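Local coordinates for chromosomal replication initiator protein DnaA (Thermotoga maritima, PDB 2Z4S) that binds ATP through its AAA+ domain, assembles as a right-handed spiral filament on DNA at oriC and probably initiates chromosomal replication there, at residues 206-217 with 241-251. Residues are numbered along the deposited sequence; the frame is centred on the assembly and turned at random.
Sequences LIGKTGVQTELF and LSEFQDRLVSR
With Phe217 CG anti to its backbone N and Arg247 CG between its own backbone N and carbonyl carbon (chi1 48°), the Phe217 ring and the extended Arg247 chain are brought together, the chain running across one ring face. Arg247 CD sits over the ring centre, 3.6 Å from the Phe217 centroid, and the guanidinium follows flat on the same ring in a cation-pi stack, the planes 23° apart. In the guanidinium plane, Arg247 NE and NH2 both reach Gln245 OE1, which fixes the turn of the Gln245 amide while Gln245 NE2 donates to Thr214 OG1 (3.1 Å). Were Arg247 cut back to an alanine, this ring face would probably lose its stacked cation and the Gln245 amide would be freer to turn. Farther along, the extended Gln213 uses both ends of its amide: Gln213 OE1 accepts from Gln245 N (2.9 Å), and Gln213 NE2 donates to Glu243 O (2.8 Å) and to Leu206 O. This buried amide also stacks over one face of Phe244, whose opposite face is covered by Leu241. Within the AAA+ domain, segments 210-217 and 246-251 cross at 47°; helix 168-182 packs against Leu206, Val212 and Leu216, and strand 229-234 of the parallel sheet lies between the two helices in sequence.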
loop_
_atom_site.group_PDB
_atom_site.type_symbol
_atom_site.label_atom_id
_atom_site.label_comp_id
_atom_site.label_asym_id
_atom_site.label_seq_id
_atom_site.Cartn_x
_atom_site.Cartn_y
_atom_site.Cartn_z
ATOM N N LEU A 206 -7.902 -12.993 -1.426
ATOM C CA LEU A 206 -8.698 -13.957 -0.688
ATOM C C LEU A 206 -10.073 -14.232 -1.294
ATOM O O LEU A 206 -10.894 -14.933 -0.701
ATOM C CB LEU A 206 -8.834 -13.500 0.763
ATOM C CG LEU A 206 -7.628 -13.870 1.630
ATOM C CD1 LEU A 206 -6.337 -13.515 0.908
ATOM C CD2 LEU A 206 -7.723 -13.174 2.966
ATOM N N ILE A 207 -10.329 -13.679 -2.473
ATOM C CA ILE A 207 -11.595 -13.916 -3.154
ATOM C C ILE A 207 -11.668 -15.406 -3.497
ATOM O O ILE A 207 -10.764 -15.955 -4.132
ATOM C CB ILE A 207 -11.675 -13.108 -4.449
ATOM C CG1 ILE A 207 -11.623 -11.625 -4.119
ATOM C CG2 ILE A 207 -12.949 -13.431 -5.191
ATOM C CD1 ILE A 207 -11.512 -10.755 -5.336
ATOM N N GLY A 208 -12.744 -16.058 -3.072
ATOM C CA GLY A 208 -12.885 -17.477 -3.342
ATOM C C GLY A 208 -12.213 -18.299 -2.258
ATOM O O GLY A 208 -12.721 -19.332 -1.842
ATOM N N LYS A 209 -11.069 -17.830 -1.785
ATOM C CA LYS A 209 -10.334 -18.533 -0.745
ATOM C C LYS A 209 -11.104 -18.542 0.579
ATOM O O LYS A 209 -10.566 -18.119 1.601
ATOM C CB LYS A 209 -8.981 -17.852 -0.547
ATOM C CG LYS A 209 -8.359 -17.359 -1.838
ATOM C CD LYS A 209 -7.877 -18.495 -2.723
ATOM C CE LYS A 209 -7.526 -17.991 -4.119
ATOM N NZ LYS A 209 -6.929 -19.035 -4.996
ATOM N N THR A 210 -12.345 -19.034 0.572
ATOM C CA THR A 210 -13.152 -19.055 1.802
ATOM C C THR A 210 -12.484 -19.796 2.957
ATOM O O THR A 210 -12.838 -19.586 4.122
ATOM C CB THR A 210 -14.584 -19.650 1.583
ATOM O OG1 THR A 210 -14.493 -20.904 0.895
ATOM C CG2 THR A 210 -15.460 -18.672 0.784
ATOM N N GLY A 211 -11.522 -20.655 2.638
ATOM C CA GLY A 211 -10.822 -21.358 3.693
ATOM C C GLY A 211 -10.127 -20.310 4.544
ATOM O O GLY A 211 -10.469 -20.103 5.720
ATOM N N VAL A 212 -9.158 -19.633 3.926
ATOM C CA VAL A 212 -8.398 -18.568 4.576
ATOM C C VAL A 212 -9.335 -17.506 5.135
ATOM O O VAL A 212 -9.149 -17.044 6.259
ATOM C CB VAL A 212 -7.436 -17.876 3.591
ATOM C CG1 VAL A 212 -6.938 -16.566 4.186
ATOM C CG2 VAL A 212 -6.253 -18.781 3.292
ATOM N N GLN A 213 -10.334 -17.118 4.345
ATOM C CA GLN A 213 -11.287 -16.109 4.777
ATOM C C GLN A 213 -11.776 -16.373 6.198
ATOM O O GLN A 213 -11.793 -15.471 7.047
ATOM C CB GLN A 213 -12.469 -16.048 3.813
ATOM C CG GLN A 213 -12.136 -15.372 2.498
ATOM C CD GLN A 213 -13.362 -15.113 1.645
ATOM O OE1 GLN A 213 -14.401 -14.693 2.155
ATOM N NE2 GLN A 213 -13.244 -15.347 0.338
ATOM N N THR A 214 -12.157 -17.614 6.463
ATOM C CA THR A 214 -12.638 -17.979 7.787
ATOM C C THR A 214 -11.585 -17.742 8.864
ATOM O O THR A 214 -11.873 -17.126 9.887
ATOM C CB THR A 214 -13.071 -19.453 7.821
ATOM O OG1 THR A 214 -14.277 -19.605 7.067
ATOM C CG2 THR A 214 -13.302 -19.915 9.248
ATOM N N GLU A 215 -10.371 -18.235 8.635
ATOM C CA GLU A 215 -9.287 -18.083 9.601
ATOM C C GLU A 215 -8.982 -16.605 9.850
ATOM O O GLU A 215 -8.780 -16.192 10.997
ATOM C CB GLU A 215 -8.034 -18.816 9.094
ATOM C CG GLU A 215 -6.796 -18.772 10.013
ATOM C CD GLU A 215 -7.059 -19.309 11.413
ATOM O OE1 GLU A 215 -7.831 -20.284 11.545
ATOM O OE2 GLU A 215 -6.482 -18.762 12.380
ATOM N N LEU A 216 -8.955 -15.817 8.774
ATOM C CA LEU A 216 -8.680 -14.387 8.877
ATOM C C LEU A 216 -9.747 -13.809 9.786
ATOM O O LEU A 216 -9.446 -13.041 10.706
ATOM C CB LEU A 216 -8.767 -13.714 7.502
ATOM C CG LEU A 216 -7.876 -12.505 7.188
ATOM C CD1 LEU A 216 -8.479 -11.763 6.021
ATOM C CD2 LEU A 216 -7.768 -11.589 8.369
ATOM N N PHE A 217 -10.990 -14.202 9.515
ATOM C CA PHE A 217 -12.151 -13.763 10.288
ATOM C C PHE A 217 -11.932 -13.781 11.804
ATOM O O PHE A 217 -12.160 -12.778 12.479
ATOM C CB PHE A 217 -13.361 -14.637 9.958
ATOM C CG PHE A 217 -14.592 -14.269 10.727
ATOM C CD1 PHE A 217 -15.328 -13.139 10.385
ATOM C CD2 PHE A 217 -14.988 -15.017 11.825
ATOM C CE1 PHE A 217 -16.441 -12.757 11.133
ATOM C CE2 PHE A 217 -16.094 -14.643 12.578
ATOM C CZ PHE A 217 -16.822 -13.509 12.230
ATOM N N LEU A 241 -16.420 -6.722 -2.968
ATOM C CA LEU A 241 -15.536 -7.884 -2.915
ATOM C C LEU A 241 -16.293 -9.195 -3.193
ATOM O O LEU A 241 -16.953 -9.753 -2.306
ATOM C CB LEU A 241 -14.856 -7.989 -1.548
ATOM C CG LEU A 241 -13.551 -7.244 -1.281
ATOM C CD1 LEU A 241 -12.994 -7.692 0.057
ATOM C CD2 LEU A 241 -12.547 -7.535 -2.373
ATOM N N SER A 242 -16.173 -9.688 -4.424
ATOM C CA SER A 242 -16.835 -10.926 -4.837
ATOM C C SER A 242 -16.354 -12.129 -4.024
ATOM O O SER A 242 -15.199 -12.170 -3.583
ATOM C CB SER A 242 -16.565 -11.205 -6.317
ATOM O OG SER A 242 -15.445 -12.058 -6.477
ATOM N N GLU A 243 -17.245 -13.109 -3.849
ATOM C CA GLU A 243 -16.952 -14.339 -3.110
ATOM C C GLU A 243 -16.314 -14.044 -1.756
ATOM O O GLU A 243 -15.200 -14.487 -1.461
ATOM C CB GLU A 243 -16.042 -15.255 -3.943
ATOM C CG GLU A 243 -16.652 -15.650 -5.281
ATOM C CD GLU A 243 -15.787 -16.608 -6.084
ATOM O OE1 GLU A 243 -15.462 -17.697 -5.573
ATOM O OE2 GLU A 243 -15.440 -16.277 -7.238
ATOM N N PHE A 244 -17.036 -13.300 -0.930
ATOM C CA PHE A 244 -16.530 -12.943 0.382
ATOM C C PHE A 244 -17.557 -13.104 1.508
ATOM O O PHE A 244 -18.674 -12.580 1.440
ATOM C CB PHE A 244 -16.009 -11.496 0.359
ATOM C CG PHE A 244 -14.520 -11.383 0.534
ATOM C CD1 PHE A 244 -13.658 -11.694 -0.509
ATOM C CD2 PHE A 244 -13.982 -11.001 1.759
ATOM C CE1 PHE A 244 -12.280 -11.627 -0.332
ATOM C CE2 PHE A 244 -12.612 -10.931 1.948
ATOM C CZ PHE A 244 -11.758 -11.245 0.904
ATOM N N GLN A 245 -17.162 -13.825 2.549
ATOM C CA GLN A 245 -18.028 -14.039 3.697
ATOM C C GLN A 245 -18.533 -12.709 4.273
ATOM O O GLN A 245 -17.759 -11.918 4.803
ATOM C CB GLN A 245 -17.272 -14.831 4.770
ATOM C CG GLN A 245 -16.984 -16.268 4.364
ATOM C CD GLN A 245 -15.996 -16.973 5.286
ATOM O OE1 GLN A 245 -16.029 -16.803 6.506
ATOM N NE2 GLN A 245 -15.116 -17.786 4.698
ATOM N N ASP A 246 -19.835 -12.471 4.160
ATOM C CA ASP A 246 -20.458 -11.255 4.673
ATOM C C ASP A 246 -19.979 -10.893 6.073
ATOM O O ASP A 246 -19.907 -9.719 6.427
ATOM C CB ASP A 246 -21.975 -11.423 4.723
ATOM C CG ASP A 246 -22.553 -11.898 3.411
ATOM O OD1 ASP A 246 -22.512 -11.119 2.434
ATOM O OD2 ASP A 246 -23.042 -13.050 3.356
ATOM N N ARG A 247 -19.675 -11.896 6.884
ATOM C CA ARG A 247 -19.223 -11.619 8.236
ATOM C C ARG A 247 -17.867 -10.941 8.231
ATOM O O ARG A 247 -17.571 -10.137 9.112
ATOM C CB ARG A 247 -19.167 -12.900 9.063
ATOM C CG ARG A 247 -18.465 -14.046 8.388
ATOM C CD ARG A 247 -18.331 -15.206 9.353
ATOM N NE ARG A 247 -17.481 -16.251 8.802
ATOM C CZ ARG A 247 -17.015 -17.274 9.504
ATOM N NH1 ARG A 247 -17.325 -17.386 10.788
ATOM N NH2 ARG A 247 -16.227 -18.171 8.925
ATOM N N LEU A 248 -17.042 -11.272 7.242
ATOM C CA LEU A 248 -15.733 -10.650 7.109
ATOM C C LEU A 248 -15.974 -9.236 6.599
ATOM O O LEU A 248 -15.567 -8.255 7.226
ATOM C CB LEU A 248 -14.887 -11.397 6.095
ATOM C CG LEU A 248 -13.595 -11.987 6.639
ATOM C CD1 LEU A 248 -12.704 -12.330 5.455
ATOM C CD2 LEU A 248 -12.900 -11.010 7.574
ATOM N N VAL A 249 -16.644 -9.148 5.452
ATOM C CA VAL A 249 -16.978 -7.870 4.833
ATOM C C VAL A 249 -17.598 -6.923 5.860
ATOM O O VAL A 249 -17.417 -5.711 5.799
ATOM C CB VAL A 249 -17.971 -8.070 3.681
ATOM C CG1 VAL A 249 -18.185 -6.763 2.947
ATOM C CG2 VAL A 249 -17.456 -9.143 2.742
ATOM N N SER A 250 -18.338 -7.482 6.806
ATOM C CA SER A 250 -18.959 -6.679 7.842
ATOM C C SER A 250 -17.883 -6.201 8.834
ATOM O O SER A 250 -18.023 -5.151 9.474
ATOM C CB SER A 250 -20.022 -7.506 8.559
ATOM O OG SER A 250 -19.437 -8.666 9.122
ATOM N N ARG A 251 -16.812 -6.979 8.958
ATOM C CA ARG A 251 -15.709 -6.615 9.843
ATOM C C ARG A 251 -14.920 -5.460 9.210
ATOM O O ARG A 251 -14.322 -4.635 9.908
ATOM C CB ARG A 251 -14.758 -7.800 10.046
ATOM C CG ARG A 251 -15.398 -9.070 10.577
ATOM C CD ARG A 251 -15.213 -9.250 12.087
ATOM N NE ARG A 251 -16.334 -8.743 12.870
ATOM C CZ ARG A 251 -17.587 -9.181 12.770
ATOM N NH1 ARG A 251 -17.897 -10.145 11.910
ATOM N NH2 ARG A 251 -18.536 -8.648 13.533
#